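Local coordinates for protein HI1317 (Haemophilus influenzae, PDB 1JOV) that probably interconverts the alpha and beta anomers of D-glucose 6-phosphate, at residues Pro74-Trp79 with Ala148-Phe153; Tyr152-Asp157 with Phe209-Ala214. All coordinates share one frame; numbering follows the deposited sequence. Where two conformers were deposited one is given.

Interaction 1 of 2, residues Pro74-Trp79 with Ala148-Phe153; sequences PICYPW and ALHTYF
P74-C76 runs antiparallel to A148-H150, with C76 and A148 as a hydrogen-bonded pair, I75 and L149 as a non-hydrogen-bonded pair, and H150 N giving a nearly straight bond to P74 O (3.0 Å, 173°). Beside the first pair, C76 CB meets A148 CB at 4.0 Å; both side chains are small, which suits a face shared with the ring of H150. With its SG beside the backbone N (chi1 -51°), C76 brings the sulfur against H150 CB at 3.8 Å, oblique to the imidazole. The short strand 75-76 is an outermost strand of an antiparallel sheet in the galactose-mutarotase-like fold, and its neighbour 145-154 carries H150, predicted to be catalytic. H150 centres an inverse gamma turn that interrupts this strand; its CG lies anti to the backbone N (chi1 -169°), and the ring also touches E248, the other predicted catalytic residue. On the other face of the sheet, I75 and L149 lie side by side, CD1 to CD2 at 3.8 Å, their branched apolar chains packing on F137. P74, with no N-H to offer, sets its ring carbon CG at the edge of the Y152 ring, 3.7 Å from CE1, while Y152 OH is hydrogen-bonded to R70.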
ATOM      1  N   PRO A  74       0.090   3.521  -0.483  1.00 15.57           N
ATOM      2  CA  PRO A  74       0.351   4.648  -1.375  1.00 16.56           C
ATOM      3  C   PRO A  74       0.795   4.074  -2.734  1.00 19.70           C
ATOM      4  O   PRO A  74       1.511   3.051  -2.804  1.00 17.13           O
ATOM      5  CB  PRO A  74       1.603   5.369  -0.798  1.00 19.12           C
ATOM      6  CG  PRO A  74       1.692   4.835   0.649  1.00 20.63           C
ATOM      7  CD  PRO A  74       1.015   3.373   0.671  1.00 15.76           C
ATOM      8  N   ILE A  75       0.398   4.744  -3.757  1.00 18.31           N
ATOM      9  CA  ILE A  75       0.775   4.413  -5.134  1.00 15.23           C
ATOM     10  C   ILE A  75       1.945   5.280  -5.555  1.00 17.44           C
ATOM     11  O   ILE A  75       1.736   6.522  -5.602  1.00 17.71           O
ATOM     12  CB  ILE A  75      -0.466   4.705  -6.060  1.00 19.27           C
ATOM     13  CG1 ILE A  75      -1.793   3.964  -5.668  1.00 19.19           C
ATOM     14  CG2 ILE A  75      -0.140   4.475  -7.567  1.00 19.80           C
ATOM     15  CD1 ILE A  75      -1.574   2.508  -5.749  1.00 23.19           C
ATOM     16  N   CYS A  76       3.136   4.696  -5.660  1.00 17.17           N
ATOM     17  CA  CYS A  76       4.292   5.496  -6.134  1.00 14.99           C
ATOM     18  C   CYS A  76       4.341   5.413  -7.647  1.00 18.51           C
ATOM     19  O   CYS A  76       4.419   4.283  -8.159  1.00 18.52           O
ATOM     20  CB  CYS A  76       5.551   4.902  -5.510  1.00 18.45           C
ATOM     21  SG  CYS A  76       5.398   4.707  -3.716  1.00 22.27           S
ATOM     22  N   TYR A  77       4.273   6.525  -8.333  1.00 18.44           N
ATOM     23  CA  TYR A  77       4.161   6.550  -9.783  1.00 18.17           C
ATOM     24  C   TYR A  77       4.223   7.991 -10.238  1.00 18.65           C
ATOM     25  O   TYR A  77       3.597   8.806  -9.549  1.00 18.72           O
ATOM     26  CB  TYR A  77       2.773   5.952 -10.144  1.00 16.21           C
ATOM     27  CG  TYR A  77       2.425   6.082 -11.579  1.00 17.63           C
ATOM     28  CD1 TYR A  77       2.873   5.145 -12.536  1.00 18.25           C
ATOM     29  CD2 TYR A  77       1.598   7.106 -12.016  1.00 22.57           C
ATOM     30  CE1 TYR A  77       2.459   5.267 -13.857  1.00 19.97           C
ATOM     31  CE2 TYR A  77       1.231   7.241 -13.293  1.00 18.22           C
ATOM     32  CZ  TYR A  77       1.657   6.295 -14.282  1.00 24.50           C
ATOM     33  OH  TYR A  77       1.284   6.423 -15.624  1.00 26.50           O
ATOM     34  N   PRO A  78       4.902   8.296 -11.344  1.00 19.09           N
ATOM     35  CA  PRO A  78       5.591   7.360 -12.269  1.00 17.96           C
ATOM     36  C   PRO A  78       7.082   7.187 -12.038  1.00 19.08           C
ATOM     37  O   PRO A  78       7.796   6.701 -12.929  1.00 20.37           O
ATOM     38  CB  PRO A  78       5.338   8.024 -13.639  1.00 19.60           C
ATOM     39  CG  PRO A  78       5.465   9.586 -13.320  1.00 20.13           C
ATOM     40  CD  PRO A  78       4.855   9.657 -11.913  1.00 21.69           C
ATOM     41  N   TRP A  79       7.569   7.638 -10.897  1.00 22.09           N
ATOM     42  CA  TRP A  79       8.949   7.399 -10.513  1.00 23.22           C
ATOM     43  C   TRP A  79       8.904   6.923  -9.068  1.00 19.53           C
ATOM     44  O   TRP A  79       7.955   7.240  -8.344  1.00 19.91           O
ATOM     45  CB  TRP A  79       9.909   8.637 -10.624  1.00 17.65           C
ATOM     46  CG  TRP A  79       9.622   9.856  -9.767  1.00 22.80           C
ATOM     47  CD1 TRP A  79      10.143  10.188  -8.508  1.00 22.20           C
ATOM     48  CD2 TRP A  79       8.845  10.965 -10.188  1.00 20.39           C
ATOM     49  NE1 TRP A  79       9.668  11.427  -8.147  1.00 25.50           N
ATOM     50  CE2 TRP A  79       8.883  11.925  -9.163  1.00 27.70           C
ATOM     51  CE3 TRP A  79       8.105  11.264 -11.361  1.00 18.74           C
ATOM     52  CZ2 TRP A  79       8.196  13.137  -9.267  1.00 22.76           C
ATOM     53  CZ3 TRP A  79       7.409  12.438 -11.421  1.00 33.47           C
ATOM     54  CH2 TRP A  79       7.473  13.371 -10.396  1.00 24.51           C
ATOM     55  N   ALA A 148       5.028   1.443  -7.636  1.00 18.81           N
ATOM     56  CA  ALA A 148       5.156   0.606  -6.460  1.00 17.12           C
ATOM     57  C   ALA A 148       3.911   0.782  -5.631  1.00 19.16           C
ATOM     58  O   ALA A 148       3.362   1.875  -5.527  1.00 20.34           O
ATOM     59  CB  ALA A 148       6.390   0.958  -5.638  1.00 18.38           C
ATOM     60  N   LEU A 149       3.472  -0.300  -5.021  1.00 16.71           N
ATOM     61  CA  LEU A 149       2.395  -0.376  -4.077  1.00 16.02           C
ATOM     62  C   LEU A 149       3.121  -0.420  -2.753  1.00 23.71           C
ATOM     63  O   LEU A 149       3.604  -1.469  -2.348  1.00 17.85           O
ATOM     64  CB  LEU A 149       1.472  -1.559  -4.299  1.00 15.11           C
ATOM     65  CG  LEU A 149       1.162  -1.842  -5.768  1.00 16.45           C
ATOM     66  CD1 LEU A 149       0.504  -3.213  -5.922  1.00 21.69           C
ATOM     67  CD2 LEU A 149       0.279  -0.758  -6.347  1.00 18.92           C
ATOM     68  N   HIS A 150       3.202   0.686  -2.086  1.00 17.16           N
ATOM     69  CA  HIS A 150       4.036   0.812  -0.898  1.00 21.16           C
ATOM     70  C   HIS A 150       3.342   0.427   0.413  1.00 22.98           C
ATOM     71  O   HIS A 150       3.161   1.238   1.331  1.00 20.70           O
ATOM     72  CB  HIS A 150       4.488   2.235  -0.942  1.00 19.20           C
ATOM     73  CG  HIS A 150       5.602   2.667   0.008  1.00 17.51           C
ATOM     74  ND1 HIS A 150       5.540   2.522   1.361  1.00 20.89           N
ATOM     75  CD2 HIS A 150       6.789   3.264  -0.272  1.00 26.22           C
ATOM     76  CE1 HIS A 150       6.617   3.070   1.899  1.00 24.43           C
ATOM     77  NE2 HIS A 150       7.367   3.516   0.929  1.00 25.08           N
ATOM     78  N   THR A 151       2.969  -0.823   0.434  1.00 16.27           N
ATOM     79  CA  THR A 151       2.066  -1.310   1.501  1.00 18.74           C
ATOM     80  C   THR A 151       2.672  -1.258   2.926  1.00 18.79           C
ATOM     81  O   THR A 151       3.742  -1.801   3.179  1.00 20.05           O
ATOM     82  CB  THR A 151       1.638  -2.768   1.183  1.00 18.81           C
ATOM     83  OG1 THR A 151       1.222  -2.841  -0.204  1.00 19.60           O
ATOM     84  CG2 THR A 151       0.403  -3.251   2.143  1.00 18.87           C
ATOM     85  N   TYR A 152       1.901  -0.597   3.788  1.00 17.59           N
ATOM     86  CA  TYR A 152       2.263  -0.545   5.226  1.00 16.53           C
ATOM     87  C   TYR A 152       1.413  -1.523   5.955  1.00 18.84           C
ATOM     88  O   TYR A 152       0.161  -1.364   6.116  1.00 19.39           O
ATOM     89  CB  TYR A 152       2.047   0.858   5.883  1.00 18.27           C
ATOM     90  CG  TYR A 152       2.838   1.987   5.408  1.00 21.48           C
ATOM     91  CD1 TYR A 152       2.634   2.587   4.157  1.00 22.16           C
ATOM     92  CD2 TYR A 152       3.716   2.609   6.279  1.00 20.97           C
ATOM     93  CE1 TYR A 152       3.415   3.717   3.747  1.00 20.83           C
ATOM     94  CE2 TYR A 152       4.472   3.692   5.889  1.00 20.66           C
ATOM     95  CZ  TYR A 152       4.314   4.275   4.661  1.00 25.04           C
ATOM     96  OH  TYR A 152       5.056   5.388   4.316  1.00 22.60           O
ATOM     97  N   PHE A 153       2.101  -2.582   6.433  1.00 18.96           N
ATOM     98  CA  PHE A 153       1.361  -3.638   7.156  1.00 24.09           C
ATOM     99  C   PHE A 153       1.377  -3.361   8.665  1.00 20.92           C
ATOM    100  O   PHE A 153       2.334  -2.791   9.191  1.00 23.47           O
ATOM    101  CB  PHE A 153       1.949  -5.011   6.912  1.00 25.94           C
ATOM    102  CG  PHE A 153       1.840  -5.428   5.519  1.00 21.92           C
ATOM    103  CD1 PHE A 153       0.656  -5.936   5.045  1.00 25.07           C
ATOM    104  CD2 PHE A 153       2.916  -5.273   4.680  1.00 21.49           C
ATOM    105  CE1 PHE A 153       0.545  -6.302   3.661  1.00 18.85           C
ATOM    106  CE2 PHE A 153       2.832  -5.583   3.394  1.00 20.52           C
ATOM    107  CZ  PHE A 153       1.654  -6.171   2.847  1.00 20.95           C
TER

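Interaction 2 of 2, residues Tyr152-Asp157 with Phe209-Ala214; sequences YFNIGD and FNRTIA
The phenyl ring of F209 lies flat over the backbone at G156, a CH-pi contact in which G156 CA stands 3.6 Å from the ring centroid and only 12° from the normal. G156 N is over the same face, and I155 C comes within 3.5 Å of F209 CE2. Glycine suits the place because a beta carbon here would point toward F209 and collide with its backbone N. D206 holds both partners, accepting from G156 N and from F209 N through its two carboxylate oxygens; N210 and R211 both face it in a G1 beta bulge. At the rim of the same ring, N154 ND2 approaches CE2 at 3.8 Å near the ring plane; the amide, steeply inclined to the ring, gives its hydrogen bond to D53 O.

R211 supplies the polar link. Its CG sits between the backbone N and the carbonyl carbon (chi1 67°), and from there the chain runs extended to NE, long enough to bring NH2 within 2.9 Å of N154 O. This acceptor lies in the guanidinium plane, and a water bridges the same two residues, donating to N154 O and accepting from R211 NE at 2.7 Å. N154 O is thus gripped twice, while D53 O and Q52 O take further guanidinium hydrogens.

Strands 152-154 and 211-214 belong to different sheets of the beta-supersandwich of the galactose mutarotase fold. They run nearly antiparallel (160°) with axes 9.7 Å apart, a spacing filled by side chains. Between them F153 and I213 point toward each other: I213 CD1 reaches F153 CD1 at 3.7 Å, and I213 CG2 lies 3.8 Å from CE1, so both branches lie against the CD1-CE1 side of the ring. I266 of strand 261-268 packs against both residues.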
ATOM      1  N   TYR A 152       1.901  -0.597   3.788  1.00 17.59           N
ATOM      2  CA  TYR A 152       2.263  -0.545   5.226  1.00 16.53           C
ATOM      3  C   TYR A 152       1.413  -1.523   5.955  1.00 18.84           C
ATOM      4  O   TYR A 152       0.161  -1.364   6.116  1.00 19.39           O
ATOM      5  CB  TYR A 152       2.047   0.858   5.883  1.00 18.27           C
ATOM      6  CG  TYR A 152       2.838   1.987   5.408  1.00 21.48           C
ATOM      7  CD1 TYR A 152       2.634   2.587   4.157  1.00 22.16           C
ATOM      8  CD2 TYR A 152       3.716   2.609   6.279  1.00 20.97           C
ATOM      9  CE1 TYR A 152       3.415   3.717   3.747  1.00 20.83           C
ATOM     10  CE2 TYR A 152       4.472   3.692   5.889  1.00 20.66           C
ATOM     11  CZ  TYR A 152       4.314   4.275   4.661  1.00 25.04           C
ATOM     12  OH  TYR A 152       5.056   5.388   4.316  1.00 22.60           O
ATOM     13  N   PHE A 153       2.101  -2.582   6.433  1.00 18.96           N
ATOM     14  CA  PHE A 153       1.361  -3.638   7.156  1.00 24.09           C
ATOM     15  C   PHE A 153       1.377  -3.361   8.665  1.00 20.92           C
ATOM     16  O   PHE A 153       2.334  -2.791   9.191  1.00 23.47           O
ATOM     17  CB  PHE A 153       1.949  -5.011   6.912  1.00 25.94           C
ATOM     18  CG  PHE A 153       1.840  -5.428   5.519  1.00 21.92           C
ATOM     19  CD1 PHE A 153       0.656  -5.936   5.045  1.00 25.07           C
ATOM     20  CD2 PHE A 153       2.916  -5.273   4.680  1.00 21.49           C
ATOM     21  CE1 PHE A 153       0.545  -6.302   3.661  1.00 18.85           C
ATOM     22  CE2 PHE A 153       2.832  -5.583   3.394  1.00 20.52           C
ATOM     23  CZ  PHE A 153       1.654  -6.171   2.847  1.00 20.95           C
ATOM     24  N   ASN A 154       0.225  -3.589   9.287  1.00 21.05           N
ATOM     25  CA  ASN A 154       0.006  -3.334  10.695  1.00 19.89           C
ATOM     26  C   ASN A 154       0.484  -4.607  11.481  1.00 23.65           C
ATOM     27  O   ASN A 154      -0.032  -5.714  11.247  1.00 22.91           O
ATOM     28  CB  ASN A 154      -1.509  -3.112  10.910  1.00 23.20           C
ATOM     29  CG  ASN A 154      -1.889  -2.641  12.347  1.00 29.59           C
ATOM     30  OD1 ASN A 154      -1.181  -1.866  12.985  1.00 26.71           O
ATOM     31  ND2 ASN A 154      -3.064  -3.076  12.801  1.00 26.98           N
ATOM     32  N   ILE A 155       1.347  -4.404  12.472  1.00 28.44           N
ATOM     33  CA  ILE A 155       1.851  -5.561  13.223  1.00 32.74           C
ATOM     34  C   ILE A 155       1.890  -5.251  14.723  1.00 29.73           C
ATOM     35  O   ILE A 155       1.930  -4.063  15.098  1.00 27.15           O
ATOM     36  CB  ILE A 155       3.267  -5.892  12.734  1.00 27.12           C
ATOM     37  CG1 ILE A 155       4.119  -4.644  12.768  1.00 26.66           C
ATOM     38  CG2 ILE A 155       3.276  -6.533  11.343  1.00 26.63           C
ATOM     39  CD1 ILE A 155       5.520  -4.834  12.857  1.00 30.01           C
ATOM     40  N   GLY A 156       1.929  -6.290  15.566  1.00 31.40           N
ATOM     41  CA  GLY A 156       1.959  -6.073  17.025  1.00 34.01           C
ATOM     42  C   GLY A 156       3.222  -5.462  17.596  1.00 31.51           C
ATOM     43  O   GLY A 156       3.167  -4.517  18.416  1.00 32.41           O
ATOM     44  N   ASP A 157       4.375  -5.909  17.073  1.00 29.78           N
ATOM     45  CA  ASP A 157       5.667  -5.392  17.539  1.00 39.08           C
ATOM     46  C   ASP A 157       6.707  -5.732  16.519  1.00 28.72           C
ATOM     47  O   ASP A 157       6.843  -6.916  16.157  1.00 31.68           O
ATOM     48  CB  ASP A 157       6.077  -6.057  18.865  1.00 42.43           C
ATOM     49  CG  ASP A 157       7.080  -5.195  19.692  1.00 56.14           C
ATOM     50  OD1 ASP A 157       7.793  -4.321  19.129  1.00 43.67           O
ATOM     51  OD2 ASP A 157       7.217  -5.309  20.930  1.00 48.71           O
ATOM     52  N   PHE A 209       0.677 -10.163  17.187  1.00 33.85           N
ATOM     53  CA  PHE A 209      -0.757 -10.278  16.968  1.00 28.92           C
ATOM     54  C   PHE A 209      -1.108 -11.745  16.675  1.00 36.68           C
ATOM     55  O   PHE A 209      -2.273 -12.122  16.492  1.00 43.46           O
ATOM     56  CB  PHE A 209      -1.155  -9.483  15.699  1.00 27.31           C
ATOM     57  CG  PHE A 209      -1.308  -7.998  15.913  1.00 36.89           C
ATOM     58  CD1 PHE A 209      -1.465  -7.487  17.168  1.00 34.29           C
ATOM     59  CD2 PHE A 209      -1.373  -7.125  14.822  1.00 33.18           C
ATOM     60  CE1 PHE A 209      -1.601  -6.155  17.389  1.00 32.08           C
ATOM     61  CE2 PHE A 209      -1.529  -5.756  15.037  1.00 33.27           C
ATOM     62  CZ  PHE A 209      -1.663  -5.255  16.294  1.00 29.70           C
ATOM     63  N   ASN A 210      -0.077 -12.567  16.601  0.50 33.57           N
ATOM     64  CA  ASN A 210      -0.270 -13.990  16.326  0.50 37.69           C
ATOM     65  C   ASN A 210      -1.073 -14.311  15.037  0.50 40.71           C
ATOM     66  O   ASN A 210      -2.117 -14.960  15.096  0.50 38.73           O
ATOM     67  CB  ASN A 210      -0.866 -14.683  17.600  0.50 42.65           C
ATOM     68  CG  ASN A 210       0.031 -14.508  18.842  0.50 48.62           C
ATOM     69  OD1 ASN A 210       1.139 -15.038  18.893  0.50 42.49           O
ATOM     70  ND2 ASN A 210      -0.458 -13.778  19.847  0.50 38.46           N
ATOM     71  N   ARG A 211      -0.584 -13.882  13.885  1.00 30.08           N
ATOM     72  CA  ARG A 211      -1.191 -14.131  12.592  1.00 31.21           C
ATOM     73  C   ARG A 211      -0.117 -14.106  11.524  1.00 27.97           C
ATOM     74  O   ARG A 211       1.018 -13.691  11.779  1.00 33.31           O
ATOM     75  CB  ARG A 211      -2.214 -13.075  12.242  1.00 25.94           C
ATOM     76  CG  ARG A 211      -1.661 -11.671  11.997  1.00 28.40           C
ATOM     77  CD  ARG A 211      -2.733 -10.569  12.151  1.00 28.83           C
ATOM     78  NE  ARG A 211      -2.300  -9.226  11.734  1.00 23.67           N
ATOM     79  CZ  ARG A 211      -3.127  -8.215  11.437  1.00 24.21           C
ATOM     80  NH1 ARG A 211      -4.444  -8.397  11.528  1.00 26.48           N
ATOM     81  NH2 ARG A 211      -2.639  -7.033  11.066  1.00 27.30           N
ATOM     82  N   THR A 212      -0.453 -14.536  10.308  1.00 33.10           N
ATOM     83  CA  THR A 212       0.450 -14.409   9.200  1.00 31.44           C
ATOM     84  C   THR A 212      -0.218 -13.634   8.079  1.00 24.84           C
ATOM     85  O   THR A 212      -1.308 -14.018   7.671  1.00 29.92           O
ATOM     86  CB  THR A 212       0.714 -15.787   8.632  1.00 28.02           C
ATOM     87  OG1 THR A 212       1.533 -16.463   9.582  1.00 40.71           O
ATOM     88  CG2 THR A 212       1.641 -15.726   7.426  1.00 40.04           C
ATOM     89  N   ILE A 213       0.461 -12.618   7.607  1.00 30.82           N
ATOM     90  CA  ILE A 213      -0.029 -11.870   6.459  1.00 34.65           C
ATOM     91  C   ILE A 213       0.615 -12.491   5.239  1.00 19.93           C
ATOM     92  O   ILE A 213       1.830 -12.349   5.030  1.00 31.20           O
ATOM     93  CB  ILE A 213       0.320 -10.375   6.589  1.00 28.47           C
ATOM     94  CG1 ILE A 213      -0.331  -9.740   7.813  1.00 27.98           C
ATOM     95  CG2 ILE A 213      -0.070  -9.618   5.330  1.00 25.49           C
ATOM     96  CD1 ILE A 213      -0.205  -8.235   7.869  1.00 28.35           C
ATOM     97  N   ALA A 214      -0.185 -13.167   4.419  1.00 32.32           N
ATOM     98  CA  ALA A 214       0.408 -13.826   3.228  1.00 33.53           C
ATOM     99  C   ALA A 214       0.279 -12.920   1.990  1.00 34.14           C
ATOM    100  O   ALA A 214      -0.788 -12.332   1.821  1.00 33.01           O
ATOM    101  CB  ALA A 214      -0.286 -15.099   2.975  1.00 36.59           C
TER
HETATM  102  O   HOH W   1       0.333  -8.476  11.721  1.00 29.78           O

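In the fold
Both interactions use strand 145-154, with centres about 19 Å apart; the consecutive residues Y152, which touches in interaction 1, and F153, which touches in interaction 2, link them. Interaction 1 pairs the strand with 75-76 in its own sheet; interaction 2 packs its far end across to another sheet. Interaction 1 is buried and holds H150, whose side chain is about 3 Å from that of E248, both predicted active-site residues. Interaction 2 is more peripheral, yet the F153 side chain lies about 7 Å from that of E248. A sulfate about 5 Å from the Y152 side chain and a Tris about 4 Å from that of N154, both probably from the crystallisation liquor, may mark pockets.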